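Local coordinates for Serine/threonine-protein kinase PknI (Mycobacterium tuberculosis, PDB 5XLM) that phosphorylates proteins on serine and threonine, slows mycobacterial growth inside the infected host, and is represented here by its extracellular sensor domain, at residues 40-45 with 170-175; 65-70 with 82-87; 106-111 with 135-140. One frame throughout, in Å; residues are numbered along the deposited sequence.

Overall arrangement
The three contacts lie in one curled antiparallel sheet whose pairings run from strand to strand and return to the first, making a closed, barrel-like sensor domain without helices. Contact 1 joins the first long strand, 38-51, to the last, 165-174, and so closes the ring; along the chain it encloses contacts 2 and 3, which follow one another. Contact 2 lies on strands 62-72 and 77-83, the former beside 38-51, and its centre is about 11 Å from that of contact 1. Contact 3, on 108-117 and 131-140, is centred about 13 Å from contact 1 and about 17 Å from contact 2, which lies on the opposite side of the chain's centre.

Contact 1: 40-45 with 170-175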
loop_
_atom_site.group_PDB
_atom_site.type_symbol
_atom_site.label_atom_id
_atom_site.label_comp_id
_atom_site.label_asym_id
_atom_site.label_seq_id
_atom_site.Cartn_x
_atom_site.Cartn_y
_atom_site.Cartn_z
ATOM N N TYR A 40 0.661 -10.423 -1.457
ATOM C CA TYR A 40 -0.388 -9.519 -1.903
ATOM C C TYR A 40 0.048 -8.783 -3.160
ATOM O O TYR A 40 1.206 -8.367 -3.282
ATOM C CB TYR A 40 -0.757 -8.508 -0.809
ATOM C CG TYR A 40 -1.682 -9.064 0.247
ATOM C CD1 TYR A 40 -1.198 -9.871 1.269
ATOM C CD2 TYR A 40 -3.042 -8.780 0.225
ATOM C CE1 TYR A 40 -2.041 -10.378 2.237
ATOM C CE2 TYR A 40 -3.895 -9.284 1.188
ATOM C CZ TYR A 40 -3.389 -10.082 2.191
ATOM O OH TYR A 40 -4.232 -10.587 3.154
ATOM N N ARG A 41 -0.887 -8.632 -4.090
ATOM C CA ARG A 41 -0.676 -7.892 -5.326
ATOM C C ARG A 41 -1.410 -6.563 -5.222
ATOM O O ARG A 41 -2.627 -6.537 -5.010
ATOM C CB ARG A 41 -1.169 -8.694 -6.529
ATOM C CG ARG A 41 -1.450 -7.868 -7.771
ATOM C CD ARG A 41 -1.913 -8.760 -8.912
ATOM N NE ARG A 41 -2.517 -7.997 -9.998
ATOM C CZ ARG A 41 -3.820 -7.766 -10.107
ATOM N NH1 ARG A 41 -4.659 -8.240 -9.195
ATOM N NH2 ARG A 41 -4.287 -7.059 -11.130
ATOM N N ILE A 42 -0.672 -5.465 -5.358
ATOM C CA ILE A 42 -1.222 -4.121 -5.236
ATOM C C ILE A 42 -1.235 -3.487 -6.618
ATOM O O ILE A 42 -0.197 -3.414 -7.288
ATOM C CB ILE A 42 -0.422 -3.265 -4.244
ATOM C CG1 ILE A 42 -0.437 -3.907 -2.856
ATOM C CG2 ILE A 42 -0.977 -1.847 -4.194
ATOM C CD1 ILE A 42 0.260 -3.085 -1.790
ATOM N N GLU A 43 -2.408 -3.034 -7.048
ATOM C CA GLU A 43 -2.572 -2.354 -8.327
ATOM C C GLU A 43 -2.845 -0.881 -8.056
ATOM O O GLU A 43 -3.880 -0.532 -7.480
ATOM C CB GLU A 43 -3.697 -2.979 -9.147
ATOM C CG GLU A 43 -3.847 -2.368 -10.535
ATOM C CD GLU A 43 -4.972 -2.997 -11.338
ATOM O OE1 GLU A 43 -6.073 -3.189 -10.779
ATOM O OE2 GLU A 43 -4.751 -3.308 -12.526
ATOM N N ILE A 44 -1.912 -0.025 -8.461
ATOM C CA ILE A 44 -2.097 1.420 -8.405
ATOM C C ILE A 44 -2.676 1.848 -9.749
ATOM O O ILE A 44 -1.961 1.909 -10.751
ATOM C CB ILE A 44 -0.781 2.143 -8.099
ATOM C CG1 ILE A 44 -0.191 1.630 -6.786
ATOM C CG2 ILE A 44 -0.999 3.645 -8.022
ATOM C CD1 ILE A 44 -1.077 1.877 -5.582
ATOM N N GLN A 45 -3.976 2.142 -9.770
ATOM C CA GLN A 45 -4.703 2.365 -11.019
ATOM C C GLN A 45 -4.578 3.832 -11.425
ATOM O O GLN A 45 -5.488 4.646 -11.255
ATOM C CB GLN A 45 -6.154 1.936 -10.867
ATOM C CG GLN A 45 -6.302 0.488 -10.440
ATOM C CD GLN A 45 -7.736 0.112 -10.149
ATOM O OE1 GLN A 45 -8.561 0.967 -9.828
ATOM N NE2 GLN A 45 -8.045 -1.175 -10.265
ATOM N N ALA A 170 -6.759 2.206 -5.781
ATOM C CA ALA A 170 -5.849 1.097 -5.536
ATOM C C ALA A 170 -6.637 -0.143 -5.142
ATOM O O ALA A 170 -7.661 -0.050 -4.462
ATOM C CB ALA A 170 -4.833 1.438 -4.437
ATOM N N VAL A 171 -6.148 -1.302 -5.577
ATOM C CA VAL A 171 -6.734 -2.594 -5.245
ATOM C C VAL A 171 -5.622 -3.512 -4.766
ATOM O O VAL A 171 -4.526 -3.525 -5.339
ATOM C CB VAL A 171 -7.475 -3.219 -6.449
ATOM C CG1 VAL A 171 -8.015 -4.598 -6.094
ATOM C CG2 VAL A 171 -8.599 -2.312 -6.917
ATOM N N ALA A 172 -5.897 -4.269 -3.708
ATOM C CA ALA A 172 -4.953 -5.238 -3.167
ATOM C C ALA A 172 -5.653 -6.580 -3.033
ATOM O O ALA A 172 -6.723 -6.668 -2.423
ATOM C CB ALA A 172 -4.400 -4.783 -1.813
ATOM N N SER A 173 -5.056 -7.619 -3.607
ATOM C CA SER A 173 -5.629 -8.956 -3.584
ATOM C C SER A 173 -4.565 -9.954 -3.159
ATOM O O SER A 173 -3.411 -9.868 -3.590
ATOM C CB SER A 173 -6.208 -9.335 -4.953
ATOM O OG SER A 173 -5.382 -8.868 -6.006
ATOM N N ARG A 174 -4.958 -10.894 -2.304
ATOM C CA ARG A 174 -4.020 -11.862 -1.753
ATOM C C ARG A 174 -3.774 -12.987 -2.750
ATOM O O ARG A 174 -4.717 -13.529 -3.335
ATOM C CB ARG A 174 -4.554 -12.422 -0.435
ATOM C CG ARG A 174 -3.578 -13.328 0.296
ATOM C CD ARG A 174 -4.167 -13.826 1.604
ATOM N NE ARG A 174 -3.205 -14.612 2.374
ATOM C CZ ARG A 174 -3.021 -15.920 2.230
ATOM N NH1 ARG A 174 -3.731 -16.596 1.336
ATOM N NH2 ARG A 174 -2.124 -16.553 2.975
ATOM N N SER A 175 -2.505 -13.338 -2.941
ATOM C CA SER A 175 -2.092 -14.379 -3.881
ATOM C C SER A 175 -1.377 -15.471 -3.091
ATOM O O SER A 175 -0.148 -15.566 -3.102
ATOM C CB SER A 175 -1.196 -13.798 -4.985
ATOM O OG SER A 175 -1.806 -12.676 -5.599
#
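Tyr40 turns one ring face to Arg174 where strand 38-51 meets strand 165-174, the antiparallel pairing that closes the barrel-like sheet of the sensor domain. The local strand axes are 164° apart in direction. Arg174 CB lies over the Tyr40 ring, 3.9 Å from its centroid and offset toward the rim, a CH-pi contact; farther out, Arg174 CD comes within 3.6 Å of Tyr40 OH. The guanidinium has its polar partners outside the two segments: NE bonds to the carbonyl of Asp37 and NH2 forms a salt bridge with Asp177. Ile42 and Ile44, with Ala170 and Ala172, share this face of the sheet, and the two alanines and Ile42 reach Leu136 and Leu138 of contact 3.

Arg41 leaves by the other face. Its CG is anti to the backbone N (chi1 160°) and the chain stays extended to NE. Arg41 NH1 lies 3.3 Å from Ser173 OG, a weak bond with the oxygen near the guanidinium plane. The backbone is held more firmly: Arg41 N donates to Ser173 O at 2.9 Å and Glu43 N to Val171 O at 2.8 Å, each answered by a return bond. Val171 CG2 packs 3.6 Å from Gln45 NE2; that nitrogen donates to Glu43 OE1 at 2.9 Å, meeting the oxygen from above the carboxylate plane, 53° out of it.

Contact 2: 65-70 with 82-87; sequences WWAFRT and TMLDDN
Trp66 carries CG anti to its carbonyl carbon (chi1 -57°), while Met83, its partner across the strands, has CG anti to the backbone N (chi1 -165°) and an extended chain. Their direct pairing puts both side chains on one face of the sheet, and the methionine crosses the indole at a slant. Met83 CB sits over the six-membered ring of Trp66, 3.9 Å from its centroid, as a CH-pi contact. CG follows over the same face, and SD lies 4.6 Å from that centroid in an oblique Met-aromatic contact. The indole NE1 of Trp66 bonds to Thr64 OG1, and Phe100 meets the ring edge-to-face.

The two segments belong to the beta hairpin of strands 62-72 and 77-83, whose turn end is tied by the disulfide Cys72-Cys77. Trp66 and Met83 form a non-hydrogen-bonded antiparallel pair; Ala67 and Thr82 form the hydrogen-bonded pair next to it, with Ala67 N donating to Thr82 O at 2.9 Å and Thr82 N returning a longer bond to Ala67 O. On the face opposite the indole of Trp66, Ala67 CB touches both Thr82 CG2 (3.8 Å) and Leu84 CD2.

Past the paired residues Leu84 N still donates to Trp65 O, at 2.8 Å and an N-H...O angle of 169°, and Leu84 CB packs on Trp65 CB. The Trp65 ring brings CE3 and CZ3 to 4.0 Å from Asp86 O and stacks with His89. One water links the two segments, accepting from Trp65 N at 2.9 Å. Its oxygen is 2.7 Å from Leu84 O, and Asp86 OD1 is likewise within donating distance. Lys93 forms a salt bridge with the other carboxylate oxygen of Asp86.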
loop_
_atom_site.group_PDB
_atom_site.type_symbol
_atom_site.label_atom_id
_atom_site.label_comp_id
_atom_site.label_asym_id
_atom_site.label_seq_id
_atom_site.Cartn_x
_atom_site.Cartn_y
_atom_site.Cartn_z
ATOM N N TRP A 65 4.003 -6.546 -6.263
ATOM C CA TRP A 65 3.760 -7.659 -5.357
ATOM C C TRP A 65 4.506 -7.451 -4.049
ATOM O O TRP A 65 5.653 -6.991 -4.038
ATOM C CB TRP A 65 4.158 -8.989 -6.000
ATOM C CG TRP A 65 3.119 -9.481 -6.955
ATOM C CD1 TRP A 65 2.146 -10.404 -6.703
ATOM C CD2 TRP A 65 2.926 -9.052 -8.307
ATOM N NE1 TRP A 65 1.369 -10.589 -7.821
ATOM C CE2 TRP A 65 1.824 -9.767 -8.818
ATOM C CE3 TRP A 65 3.582 -8.138 -9.139
ATOM C CZ2 TRP A 65 1.365 -9.600 -10.122
ATOM C CZ3 TRP A 65 3.122 -7.971 -10.435
ATOM C CH2 TRP A 65 2.024 -8.698 -10.913
ATOM N N TRP A 66 3.842 -7.796 -2.948
ATOM C CA TRP A 66 4.344 -7.522 -1.612
ATOM C C TRP A 66 4.100 -8.726 -0.716
ATOM O O TRP A 66 3.136 -9.474 -0.902
ATOM C CB TRP A 66 3.674 -6.277 -1.013
ATOM C CG TRP A 66 3.833 -5.045 -1.852
ATOM C CD1 TRP A 66 3.120 -4.713 -2.969
ATOM C CD2 TRP A 66 4.762 -3.977 -1.638
ATOM N NE1 TRP A 66 3.552 -3.508 -3.466
ATOM C CE2 TRP A 66 4.558 -3.033 -2.665
ATOM C CE3 TRP A 66 5.745 -3.727 -0.675
ATOM C CZ2 TRP A 66 5.304 -1.861 -2.759
ATOM C CZ3 TRP A 66 6.483 -2.561 -0.770
ATOM C CH2 TRP A 66 6.259 -1.642 -1.804
ATOM N N ALA A 67 4.987 -8.907 0.256
ATOM C CA ALA A 67 4.839 -9.930 1.283
ATOM C C ALA A 67 4.416 -9.236 2.572
ATOM O O ALA A 67 5.199 -8.491 3.171
ATOM C CB ALA A 67 6.138 -10.711 1.465
ATOM N N PHE A 68 3.174 -9.465 2.986
ATOM C CA PHE A 68 2.595 -8.817 4.153
ATOM C C PHE A 68 2.679 -9.726 5.372
ATOM O O PHE A 68 2.480 -10.941 5.271
ATOM C CB PHE A 68 1.130 -8.443 3.902
ATOM C CG PHE A 68 0.934 -7.080 3.299
ATOM C CD1 PHE A 68 0.541 -6.011 4.088
ATOM C CD2 PHE A 68 1.123 -6.871 1.942
ATOM C CE1 PHE A 68 0.349 -4.757 3.539
ATOM C CE2 PHE A 68 0.934 -5.617 1.387
ATOM C CZ PHE A 68 0.547 -4.560 2.187
ATOM N N ARG A 69 2.971 -9.129 6.526
ATOM C CA ARG A 69 2.841 -9.802 7.809
ATOM C C ARG A 69 2.242 -8.816 8.803
ATOM O O ARG A 69 2.525 -7.614 8.747
ATOM C CB ARG A 69 4.191 -10.348 8.306
ATOM C CG ARG A 69 5.007 -9.367 9.118
ATOM C CD ARG A 69 6.460 -9.792 9.262
ATOM N NE ARG A 69 6.669 -10.841 10.257
ATOM C CZ ARG A 69 7.302 -11.985 10.013
ATOM N NH1 ARG A 69 7.796 -12.230 8.806
ATOM N NH2 ARG A 69 7.449 -12.880 10.979
ATOM N N THR A 70 1.395 -9.321 9.696
ATOM C CA THR A 70 0.644 -8.484 10.620
ATOM C C THR A 70 0.865 -8.959 12.048
ATOM O O THR A 70 0.892 -10.164 12.314
ATOM C CB THR A 70 -0.856 -8.499 10.283
ATOM O OG1 THR A 70 -1.062 -7.940 8.979
ATOM C CG2 THR A 70 -1.654 -7.695 11.300
ATOM N N THR A 82 7.121 -5.999 2.549
ATOM C CA THR A 82 8.372 -5.921 1.811
ATOM C C THR A 82 8.103 -6.251 0.350
ATOM O O THR A 82 7.328 -7.161 0.043
ATOM C CB THR A 82 9.439 -6.850 2.402
ATOM O OG1 THR A 82 10.632 -6.774 1.603
ATOM C CG2 THR A 82 8.947 -8.292 2.459
ATOM N N MET A 83 8.731 -5.494 -0.545
ATOM C CA MET A 83 8.435 -5.611 -1.965
ATOM C C MET A 83 9.082 -6.854 -2.559
ATOM O O MET A 83 10.240 -7.172 -2.274
ATOM C CB MET A 83 8.914 -4.368 -2.711
ATOM C CG MET A 83 8.343 -4.225 -4.107
ATOM S SD MET A 83 8.822 -2.663 -4.870
ATOM C CE MET A 83 7.886 -2.712 -6.395
ATOM N N LEU A 84 8.319 -7.557 -3.387
ATOM C CA LEU A 84 8.801 -8.724 -4.104
ATOM C C LEU A 84 9.186 -8.332 -5.526
ATOM O O LEU A 84 8.849 -7.249 -6.014
ATOM C CB LEU A 84 7.736 -9.823 -4.107
ATOM C CG LEU A 84 7.209 -10.254 -2.733
ATOM C CD1 LEU A 84 6.065 -11.240 -2.898
ATOM C CD2 LEU A 84 8.319 -10.852 -1.879
ATOM N N ASP A 85 9.913 -9.224 -6.191
ATOM C CA ASP A 85 10.333 -8.951 -7.556
ATOM C C ASP A 85 9.142 -9.046 -8.504
ATOM O O ASP A 85 8.168 -9.756 -8.245
ATOM C CB ASP A 85 11.442 -9.914 -7.976
ATOM C CG ASP A 85 12.239 -9.404 -9.161
ATOM O OD1 ASP A 85 11.670 -9.315 -10.269
ATOM O OD2 ASP A 85 13.431 -9.071 -8.976
ATOM N N ASP A 86 9.230 -8.310 -9.616
ATOM C CA ASP A 86 8.081 -8.171 -10.506
ATOM C C ASP A 86 7.702 -9.498 -11.152
ATOM O O ASP A 86 6.515 -9.840 -11.231
ATOM C CB ASP A 86 8.371 -7.121 -11.579
ATOM C CG ASP A 86 8.350 -5.711 -11.031
ATOM O OD1 ASP A 86 7.692 -5.480 -9.993
ATOM O OD2 ASP A 86 8.987 -4.829 -11.644
ATOM N N ASN A 87 8.686 -10.259 -11.627
ATOM C CA ASN A 87 8.387 -11.515 -12.300
ATOM C C ASN A 87 8.382 -12.694 -11.333
ATOM O O ASN A 87 7.461 -13.516 -11.356
ATOM C CB ASN A 87 9.395 -11.758 -13.426
ATOM C CG ASN A 87 9.467 -10.600 -14.401
ATOM O OD1 ASN A 87 8.670 -10.507 -15.336
ATOM N ND2 ASN A 87 10.424 -9.708 -14.186
HETATM O O HOH W 1 6.745 -6.021 -7.160
#

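Contact 3: 106-111 with 135-140; sequences EGQWKS and LLALRP
Gln108 OE1 is gripped by two nitrogens of Arg139. NE donates to it at 2.8 Å, nearly in line with the amide C=O, and NH2 adds a weak bond at 3.3 Å. Amide and guanidinium lie almost coplanar, 13° apart, as the two side chains run side by side in the same direction and Arg139 CG packs on Gln108 CB. NH2 also forms a salt bridge with Glu149, a second partner that helps fix the guanidinium's orientation.

A second polar side chain works at the other end of the pairing. Ser111 OG stands between its backbone N and carbonyl carbon (chi1 65°), where it accepts from Leu136 N at 2.9 Å with an N-H...O angle of 173°; Ser111 N in turn donates to Leu136 O. Between these ends Trp109 and Leu138 form a hydrogen-bonded antiparallel pair: Trp109 N donates to Leu138 O at 2.8 Å, and Leu138 N returns a bond to Trp109 O. Leu138 O also lies at the edge of the indole, near its plane, and Pro140 CG approaches Trp109 CD1 at 4.0 Å, the proline and indole crossing at about a right angle. On the face of Lys110 and Ala137, Lys110 CD touches Leu135 CD1.

In the closed sheet strand 108-117 pairs on its other side with 100-105, whose Phe104 meets Trp109 edge-to-face, and strand 131-140 pairs with 146-154, whose Leu146 packs on Trp109, Leu138 and Pro140.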
loop_
_atom_site.group_PDB
_atom_site.type_symbol
_atom_site.label_atom_id
_atom_site.label_comp_id
_atom_site.label_asym_id
_atom_site.label_seq_id
_atom_site.Cartn_x
_atom_site.Cartn_y
_atom_site.Cartn_z
ATOM N N GLU A 106 -9.970 3.241 12.226
ATOM C CA GLU A 106 -11.158 3.817 11.595
ATOM C C GLU A 106 -11.635 2.953 10.429
ATOM O O GLU A 106 -12.124 3.454 9.413
ATOM C CB GLU A 106 -10.910 5.260 11.146
ATOM C CG GLU A 106 -10.731 6.256 12.285
ATOM C CD GLU A 106 -9.406 6.093 13.008
ATOM O OE1 GLU A 106 -9.412 5.679 14.188
ATOM O OE2 GLU A 106 -8.357 6.370 12.389
ATOM N N GLY A 107 -11.482 1.639 10.575
ATOM C CA GLY A 107 -11.973 0.705 9.584
ATOM C C GLY A 107 -11.160 0.604 8.314
ATOM O O GLY A 107 -11.694 0.162 7.292
ATOM N N GLN A 108 -9.886 0.986 8.339
ATOM C CA GLN A 108 -9.057 0.912 7.144
ATOM C C GLN A 108 -7.598 0.753 7.545
ATOM O O GLN A 108 -7.194 1.147 8.642
ATOM C CB GLN A 108 -9.212 2.159 6.266
ATOM C CG GLN A 108 -8.576 3.411 6.862
ATOM C CD GLN A 108 -8.636 4.602 5.923
ATOM O OE1 GLN A 108 -9.188 4.514 4.828
ATOM N NE2 GLN A 108 -8.069 5.722 6.349
ATOM N N TRP A 109 -6.817 0.163 6.642
ATOM C CA TRP A 109 -5.364 0.154 6.751
ATOM C C TRP A 109 -4.817 1.416 6.102
ATOM O O TRP A 109 -5.224 1.774 4.993
ATOM C CB TRP A 109 -4.767 -1.077 6.068
ATOM C CG TRP A 109 -5.167 -2.378 6.674
ATOM C CD1 TRP A 109 -6.209 -3.171 6.294
ATOM C CD2 TRP A 109 -4.525 -3.050 7.764
ATOM N NE1 TRP A 109 -6.259 -4.296 7.082
ATOM C CE2 TRP A 109 -5.235 -4.246 7.992
ATOM C CE3 TRP A 109 -3.418 -2.758 8.567
ATOM C CZ2 TRP A 109 -4.877 -5.149 8.992
ATOM C CZ3 TRP A 109 -3.065 -3.655 9.562
ATOM C CH2 TRP A 109 -3.792 -4.837 9.765
ATOM N N LYS A 110 -3.897 2.088 6.787
ATOM C CA LYS A 110 -3.309 3.305 6.245
ATOM C C LYS A 110 -1.830 3.351 6.581
ATOM O O LYS A 110 -1.447 3.172 7.740
ATOM C CB LYS A 110 -4.013 4.558 6.786
ATOM C CG LYS A 110 -3.443 5.851 6.218
ATOM C CD LYS A 110 -4.457 6.988 6.236
ATOM C CE LYS A 110 -4.716 7.493 7.647
ATOM N NZ LYS A 110 -5.522 8.746 7.649
ATOM N N SER A 111 -1.008 3.576 5.562
ATOM C CA SER A 111 0.416 3.749 5.780
ATOM C C SER A 111 0.689 5.140 6.336
ATOM O O SER A 111 -0.103 6.071 6.165
ATOM C CB SER A 111 1.190 3.538 4.477
ATOM O OG SER A 111 0.864 4.536 3.522
ATOM N N LEU A 135 0.472 8.595 0.897
ATOM C CA LEU A 135 0.092 7.478 1.746
ATOM C C LEU A 135 -0.828 6.553 0.967
ATOM O O LEU A 135 -1.440 6.947 -0.030
ATOM C CB LEU A 135 -0.585 7.953 3.042
ATOM C CG LEU A 135 -1.799 8.888 2.983
ATOM C CD1 LEU A 135 -3.100 8.141 2.708
ATOM C CD2 LEU A 135 -1.904 9.676 4.279
ATOM N N LEU A 136 -0.924 5.317 1.443
ATOM C CA LEU A 136 -1.817 4.315 0.878
ATOM C C LEU A 136 -2.890 3.972 1.900
ATOM O O LEU A 136 -2.582 3.689 3.063
ATOM C CB LEU A 136 -1.048 3.055 0.478
ATOM C CG LEU A 136 -1.881 1.949 -0.170
ATOM C CD1 LEU A 136 -2.535 2.453 -1.446
ATOM C CD2 LEU A 136 -1.030 0.720 -0.449
ATOM N N ALA A 137 -4.146 4.011 1.470
ATOM C CA ALA A 137 -5.269 3.582 2.290
ATOM C C ALA A 137 -5.901 2.369 1.630
ATOM O O ALA A 137 -6.166 2.384 0.425
ATOM C CB ALA A 137 -6.302 4.699 2.460
ATOM N N LEU A 138 -6.122 1.316 2.414
ATOM C CA LEU A 138 -6.724 0.083 1.920
ATOM C C LEU A 138 -7.861 -0.313 2.847
ATOM O O LEU A 138 -7.640 -0.545 4.041
ATOM C CB LEU A 138 -5.690 -1.042 1.825
ATOM C CG LEU A 138 -4.608 -0.871 0.760
ATOM C CD1 LEU A 138 -3.642 -2.038 0.804
ATOM C CD2 LEU A 138 -5.234 -0.736 -0.621
ATOM N N ARG A 139 -9.071 -0.390 2.300
ATOM C CA ARG A 139 -10.243 -0.730 3.088
ATOM C C ARG A 139 -10.619 -2.180 2.844
ATOM O O ARG A 139 -10.824 -2.570 1.684
ATOM C CB ARG A 139 -11.409 0.188 2.740
ATOM C CG ARG A 139 -11.177 1.633 3.144
ATOM C CD ARG A 139 -10.918 2.536 1.950
ATOM N NE ARG A 139 -10.449 3.858 2.363
ATOM C CZ ARG A 139 -10.309 4.895 1.543
ATOM N NH1 ARG A 139 -10.614 4.769 0.259
ATOM N NH2 ARG A 139 -9.869 6.060 2.006
ATOM N N PRO A 140 -10.721 -3.006 3.884
ATOM C CA PRO A 140 -11.069 -4.417 3.675
ATOM C C PRO A 140 -12.489 -4.550 3.150
ATOM O O PRO A 140 -13.433 -4.010 3.729
ATOM C CB PRO A 140 -10.931 -5.034 5.074
ATOM C CG PRO A 140 -10.141 -4.034 5.871
ATOM C CD PRO A 140 -10.489 -2.696 5.301
#